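Local coordinates for protein EvdMO1 (Micromonospora carbonacea, PDB 5T39) that probably transfers a methyl group from S-adenosylmethionine to a sugar in everninomicin biosynthesis, as the methyltransferase domain of a fused methyltransferase-oxidase, at residues Glu158-Leu163 against Asp212-Asp217; Ser176-Gly181 against Val244-Val249. All coordinates share one frame; numbering follows the deposited sequence.

How the interactions relate
Both contacts lie on the same side of the Rossmann-like domain, their centres about 12 Å apart. They are tied by chain order, since helix 159-169 leads into strand 172-180, and by a backbone hydrogen bond from Trp180 N to Leu216 O (2.8 Å). Interaction 1 is largely buried side-chain packing of a crossover helix on strand 212-216, apolar at its centre, with a water-bridged charge pair at its margin. Interaction 2 belongs to the central sheet itself: two antiparallel strands zipped by backbone hydrogen bonds, with a buried aromatic and aliphatic face and a more polar, partly exposed one. On that second face the Trp215 ring from interaction 1 packs against His178 from interaction 2.

Interaction 1 of 2, residues Glu158-Leu163 against Asp212-Asp217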
loop_
_atom_site.group_PDB
_atom_site.type_symbol
_atom_site.label_atom_id
_atom_site.label_comp_id
_atom_site.label_asym_id
_atom_site.label_seq_id
_atom_site.Cartn_x
_atom_site.Cartn_y
_atom_site.Cartn_z
ATOM N N GLU A 158 11.270 -0.772 -10.628
ATOM C CA GLU A 158 12.462 -0.207 -9.994
ATOM C C GLU A 158 12.136 0.060 -8.536
ATOM O O GLU A 158 11.900 1.210 -8.130
ATOM C CB GLU A 158 12.935 1.045 -10.720
ATOM C CG GLU A 158 13.447 0.734 -12.093
ATOM C CD GLU A 158 12.760 1.481 -13.166
ATOM O OE1 GLU A 158 11.696 2.089 -12.894
ATOM O OE2 GLU A 158 13.278 1.415 -14.304
ATOM N N PRO A 159 12.097 -0.987 -7.710
ATOM C CA PRO A 159 11.657 -0.800 -6.317
ATOM C C PRO A 159 12.513 0.193 -5.540
ATOM O O PRO A 159 11.989 0.916 -4.687
ATOM C CB PRO A 159 11.713 -2.222 -5.742
ATOM C CG PRO A 159 12.595 -2.989 -6.670
ATOM C CD PRO A 159 12.312 -2.410 -8.030
ATOM N N TRP A 160 13.823 0.256 -5.805
ATOM C CA TRP A 160 14.672 1.236 -5.129
ATOM C C TRP A 160 14.193 2.656 -5.377
ATOM O O TRP A 160 14.340 3.518 -4.500
ATOM C CB TRP A 160 16.139 1.068 -5.564
ATOM C CG TRP A 160 16.297 1.031 -7.048
ATOM C CD1 TRP A 160 16.490 2.084 -7.885
ATOM C CD2 TRP A 160 16.218 -0.133 -7.876
ATOM N NE1 TRP A 160 16.543 1.648 -9.184
ATOM C CE2 TRP A 160 16.374 0.288 -9.205
ATOM C CE3 TRP A 160 16.042 -1.495 -7.611
ATOM C CZ2 TRP A 160 16.360 -0.609 -10.270
ATOM C CZ3 TRP A 160 16.026 -2.373 -8.656
ATOM C CH2 TRP A 160 16.175 -1.928 -9.975
ATOM N N ALA A 161 13.645 2.930 -6.560
ATOM C CA ALA A 161 13.179 4.269 -6.882
ATOM C C ALA A 161 11.911 4.613 -6.126
ATOM O O ALA A 161 11.697 5.780 -5.792
ATOM C CB ALA A 161 12.978 4.394 -8.384
ATOM N N LEU A 162 11.047 3.632 -5.871
ATOM C CA LEU A 162 9.869 3.894 -5.055
ATOM C C LEU A 162 10.280 4.260 -3.629
ATOM O O LEU A 162 9.691 5.154 -3.007
ATOM C CB LEU A 162 8.937 2.679 -5.081
ATOM C CG LEU A 162 7.618 2.863 -4.347
ATOM C CD1 LEU A 162 6.863 4.075 -4.869
ATOM C CD2 LEU A 162 6.785 1.592 -4.464
ATOM N N LEU A 163 11.304 3.589 -3.099
ATOM C CA LEU A 163 11.795 3.933 -1.776
ATOM C C LEU A 163 12.381 5.339 -1.755
ATOM O O LEU A 163 12.169 6.088 -0.798
ATOM C CB LEU A 163 12.810 2.891 -1.311
ATOM C CG LEU A 163 12.258 1.471 -1.185
ATOM C CD1 LEU A 163 13.375 0.508 -0.847
ATOM C CD2 LEU A 163 11.129 1.361 -0.165
ATOM N N ASP A 212 6.212 -6.010 -16.383
ATOM C CA ASP A 212 7.250 -6.679 -15.622
ATOM C C ASP A 212 7.389 -6.042 -14.245
ATOM O O ASP A 212 6.888 -4.939 -13.980
ATOM C CB ASP A 212 8.600 -6.638 -16.366
ATOM C CG ASP A 212 9.037 -5.230 -16.796
ATOM O OD1 ASP A 212 10.271 -5.024 -16.930
ATOM O OD2 ASP A 212 8.190 -4.346 -17.044
ATOM N N VAL A 213 8.071 -6.775 -13.364
ATOM C CA VAL A 213 8.431 -6.310 -12.033
ATOM C C VAL A 213 9.850 -6.775 -11.739
ATOM O O VAL A 213 10.377 -7.676 -12.389
ATOM C CB VAL A 213 7.466 -6.841 -10.942
ATOM C CG1 VAL A 213 6.057 -6.402 -11.218
ATOM C CG2 VAL A 213 7.531 -8.361 -10.815
ATOM N N ARG A 214 10.461 -6.171 -10.717
ATOM C CA ARG A 214 11.727 -6.672 -10.198
ATOM C C ARG A 214 11.616 -6.863 -8.700
ATOM O O ARG A 214 11.260 -5.928 -7.976
ATOM C CB ARG A 214 12.898 -5.744 -10.506
ATOM C CG ARG A 214 13.239 -5.717 -11.971
ATOM C CD ARG A 214 14.459 -4.870 -12.254
ATOM N NE ARG A 214 14.828 -4.841 -13.667
ATOM C CZ ARG A 214 14.309 -4.017 -14.560
ATOM N NH1 ARG A 214 13.363 -3.164 -14.220
ATOM N NH2 ARG A 214 14.718 -4.069 -15.821
ATOM N N TRP A 215 11.915 -8.068 -8.245
ATOM C CA TRP A 215 12.074 -8.347 -6.829
ATOM C C TRP A 215 13.542 -8.182 -6.463
ATOM O O TRP A 215 14.425 -8.386 -7.290
ATOM C CB TRP A 215 11.646 -9.776 -6.499
ATOM C CG TRP A 215 10.189 -10.084 -6.597
ATOM C CD1 TRP A 215 9.281 -9.588 -7.483
ATOM C CD2 TRP A 215 9.478 -10.996 -5.762
ATOM N NE1 TRP A 215 8.041 -10.142 -7.248
ATOM C CE2 TRP A 215 8.141 -11.010 -6.194
ATOM C CE3 TRP A 215 9.848 -11.809 -4.693
ATOM C CZ2 TRP A 215 7.169 -11.801 -5.583
ATOM C CZ3 TRP A 215 8.897 -12.595 -4.101
ATOM C CH2 TRP A 215 7.570 -12.588 -4.544
ATOM N N LEU A 216 13.800 -7.836 -5.210
ATOM C CA LEU A 216 15.149 -7.681 -4.677
ATOM C C LEU A 216 15.521 -8.886 -3.825
ATOM O O LEU A 216 14.656 -9.505 -3.205
ATOM C CB LEU A 216 15.217 -6.420 -3.817
ATOM C CG LEU A 216 15.025 -5.124 -4.613
ATOM C CD1 LEU A 216 14.719 -3.953 -3.715
ATOM C CD2 LEU A 216 16.245 -4.797 -5.430
ATOM N N ASP A 217 16.820 -9.212 -3.780
ATOM C CA ASP A 217 17.281 -10.078 -2.699
ATOM C C ASP A 217 17.367 -9.269 -1.404
ATOM O O ASP A 217 17.160 -8.057 -1.393
ATOM C CB ASP A 217 18.568 -10.835 -3.061
ATOM C CG ASP A 217 19.798 -9.957 -3.202
ATOM O OD1 ASP A 217 19.712 -8.725 -3.022
ATOM O OD2 ASP A 217 20.879 -10.531 -3.511
HETATM O O HOH W 1 12.748 -0.858 -15.767
#
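Pro159 and Trp160 open a helix that meets Arg214 and Leu216 of strand 212-216 at 77°, the short axes staying 10.1 Å apart at their closest. In this Rossmann-like methyltransferase the helix is the crossover of a beta-alpha-beta unit, linking the parallel strands 146-150 and 172-180 of the central sheet. The strand belongs to a small three-stranded antiparallel sheet beside it. Though the axes are far apart, the strand comes nearest at the first turn of the helix, where Pro159 CG rests on Arg214 O at 3.5 Å. The other contacts are between side chains: Arg214 and Leu216 both project toward the helix, while Trp215 between them turns away.

Leu216 works as a fork. Its CD1 sits against Pro159 CG at 3.8 Å, and CD2 meets the six-membered end of the Trp160 indole, 4.0 Å from CE3, lying near the ring plane at its edge. Trp160 gets there because CG stands between the backbone N and the carbonyl carbon (chi1 51°), which folds the indole back over Glu158, whose CA lies above one ring face. Tyr192 stacks on the same indole, and Val194 and Ala224 touch it too.

Arg214 runs extended from CG to NE past this ring, its CD 4.1 Å from Trp160 CH2. At its far end NH1 hydrogen-bonds to Arg157 O, just before the helix. The carboxylate of Glu158 is too distant for a salt bridge. A water spans the gap instead, accepting from Arg214 NH1 and donating to Glu158 OE2, at 2.8 Å from each.

Interaction 2 of 2, residues Ser176-Gly181 against Val244-Val249; sequences STHYWG and VCDIVV
Cys245 O is gripped twice, by His178 ND1 at 3.2 Å and by Tyr179 N at 3.1 Å, the two donors reaching it from opposite faces of the carbonyl plane. The oxygen lies in the imidazole plane, and the same ND1 makes a second, weak bond to Asp246 OD1 (2.8 Å, but bent to 125°). Two bonds in its plane thus help fix the ring's rotation, while Val244 CG1 lies over one of its faces.

The strands form an antiparallel ladder in which Thr177-Ile247 and Tyr179-Cys245 are the hydrogen-bonded pairs. Ile247 N to Thr177 O and Cys245 N to Tyr179 O are both 2.9 Å.

On the face shared by Thr177, Tyr179, Cys245 and Ile247, with CG between the backbone N and the carbonyl carbon (chi1 69°), the Tyr179 ring reaches across the neighbouring strand. Cys245 CB makes a CH-pi contact 3.4 Å from the ring centroid, SG approaches obliquely, and Ile247 CG2 comes to the ring's edge. A valine in place of Tyr179 would probably leave Cys245 without its aromatic cover and Glu238 OE2 without the hydroxyl it binds.

Strand 244-252 is strand 7 of the class I methyltransferase order 3-2-1-4-5-7-6, antiparallel to both neighbours, 172-180 and 232-239. Arg218, Leu221 and Phe222 of helix 218-228 pack on Ile247, and Arg239 of strand 232-239 forms a salt bridge with Asp246 OD2.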
loop_
_atom_site.group_PDB
_atom_site.type_symbol
_atom_site.label_atom_id
_atom_site.label_comp_id
_atom_site.label_asym_id
_atom_site.label_seq_id
_atom_site.Cartn_x
_atom_site.Cartn_y
_atom_site.Cartn_z
ATOM N N SER A 176 5.802 -3.230 3.898
ATOM C CA SER A 176 5.493 -4.653 3.933
ATOM C C SER A 176 5.660 -5.164 2.512
ATOM O O SER A 176 5.017 -4.644 1.592
ATOM C CB SER A 176 4.070 -4.865 4.435
ATOM O OG SER A 176 3.725 -6.235 4.447
ATOM N N THR A 177 6.562 -6.129 2.320
ATOM C CA THR A 177 6.887 -6.577 0.978
ATOM C C THR A 177 7.402 -8.005 0.997
ATOM O O THR A 177 7.910 -8.495 2.007
ATOM C CB THR A 177 7.940 -5.652 0.337
ATOM O OG1 THR A 177 8.094 -5.979 -1.047
ATOM C CG2 THR A 177 9.279 -5.710 1.051
ATOM N N HIS A 178 7.309 -8.645 -0.161
ATOM C CA HIS A 178 8.122 -9.816 -0.425
ATOM C C HIS A 178 9.511 -9.410 -0.909
ATOM O O HIS A 178 9.731 -8.310 -1.424
ATOM C CB HIS A 178 7.503 -10.669 -1.521
ATOM C CG HIS A 178 6.158 -11.216 -1.177
ATOM N ND1 HIS A 178 5.941 -12.033 -0.091
ATOM C CD2 HIS A 178 4.963 -11.089 -1.800
ATOM C CE1 HIS A 178 4.664 -12.371 -0.048
ATOM N NE2 HIS A 178 4.049 -11.814 -1.075
ATOM N N TYR A 179 10.445 -10.343 -0.760
ATOM C CA TYR A 179 11.751 -10.260 -1.392
ATOM C C TYR A 179 12.130 -11.686 -1.777
ATOM O O TYR A 179 11.482 -12.649 -1.363
ATOM C CB TYR A 179 12.800 -9.540 -0.515
ATOM C CG TYR A 179 13.219 -10.299 0.715
ATOM C CD1 TYR A 179 12.604 -10.093 1.948
ATOM C CD2 TYR A 179 14.241 -11.235 0.644
ATOM C CE1 TYR A 179 13.001 -10.809 3.070
ATOM C CE2 TYR A 179 14.637 -11.946 1.749
ATOM C CZ TYR A 179 14.016 -11.742 2.958
ATOM O OH TYR A 179 14.425 -12.489 4.043
ATOM N N TRP A 180 13.166 -11.821 -2.593
ATOM C CA TRP A 180 13.573 -13.115 -3.121
ATOM C C TRP A 180 14.706 -13.670 -2.272
ATOM O O TRP A 180 15.665 -12.955 -1.971
ATOM C CB TRP A 180 14.014 -12.964 -4.573
ATOM C CG TRP A 180 14.299 -14.262 -5.238
ATOM C CD1 TRP A 180 15.512 -14.703 -5.665
ATOM C CD2 TRP A 180 13.358 -15.306 -5.552
ATOM N NE1 TRP A 180 15.392 -15.945 -6.229
ATOM C CE2 TRP A 180 14.084 -16.343 -6.171
ATOM C CE3 TRP A 180 11.980 -15.464 -5.373
ATOM C CZ2 TRP A 180 13.479 -17.519 -6.620
ATOM C CZ3 TRP A 180 11.378 -16.638 -5.822
ATOM C CH2 TRP A 180 12.132 -17.648 -6.434
ATOM N N GLY A 181 14.601 -14.951 -1.905
ATOM C CA GLY A 181 15.455 -15.577 -0.908
ATOM C C GLY A 181 16.811 -16.058 -1.364
ATOM O O GLY A 181 17.549 -16.627 -0.554
ATOM N N VAL A 244 10.202 -17.281 -2.066
ATOM C CA VAL A 244 9.476 -16.091 -1.636
ATOM C C VAL A 244 9.673 -15.886 -0.137
ATOM O O VAL A 244 9.390 -16.776 0.670
ATOM C CB VAL A 244 7.992 -16.193 -1.994
ATOM C CG1 VAL A 244 7.232 -14.982 -1.456
ATOM C CG2 VAL A 244 7.817 -16.313 -3.504
ATOM N N CYS A 245 10.155 -14.702 0.238
ATOM C CA CYS A 245 10.287 -14.275 1.622
ATOM C C CYS A 245 9.318 -13.127 1.874
ATOM O O CYS A 245 8.918 -12.421 0.945
ATOM C CB CYS A 245 11.710 -13.793 1.896
ATOM S SG CYS A 245 12.972 -15.068 1.681
ATOM N N ASP A 246 8.975 -12.927 3.151
ATOM C CA ASP A 246 8.073 -11.864 3.577
ATOM C C ASP A 246 8.778 -11.017 4.627
ATOM O O ASP A 246 9.452 -11.560 5.505
ATOM C CB ASP A 246 6.813 -12.429 4.259
ATOM C CG ASP A 246 6.090 -13.477 3.441
ATOM O OD1 ASP A 246 6.293 -13.584 2.216
ATOM O OD2 ASP A 246 5.292 -14.207 4.059
ATOM N N ILE A 247 8.594 -9.700 4.582
ATOM C CA ILE A 247 9.181 -8.842 5.603
ATOM C C ILE A 247 8.294 -7.621 5.814
ATOM O O ILE A 247 7.660 -7.103 4.882
ATOM C CB ILE A 247 10.648 -8.476 5.258
ATOM C CG1 ILE A 247 11.415 -8.006 6.501
ATOM C CG2 ILE A 247 10.709 -7.444 4.136
ATOM C CD1 ILE A 247 12.906 -7.834 6.250
ATOM N N VAL A 248 8.263 -7.161 7.061
ATOM C CA VAL A 248 7.673 -5.884 7.433
ATOM C C VAL A 248 8.743 -5.118 8.186
ATOM O O VAL A 248 9.268 -5.611 9.191
ATOM C CB VAL A 248 6.412 -6.050 8.301
ATOM C CG1 VAL A 248 5.811 -4.688 8.612
ATOM C CG2 VAL A 248 5.383 -6.956 7.625
ATOM N N VAL A 249 9.061 -3.923 7.713
ATOM C CA VAL A 249 10.068 -3.095 8.355
ATOM C C VAL A 249 9.541 -1.685 8.503
ATOM O O VAL A 249 8.690 -1.219 7.734
ATOM C CB VAL A 249 11.418 -3.048 7.614
ATOM C CG1 VAL A 249 11.945 -4.428 7.358
ATOM C CG2 VAL A 249 11.333 -2.273 6.329
HETATM O O HOH W 2 5.145 -9.097 4.687
#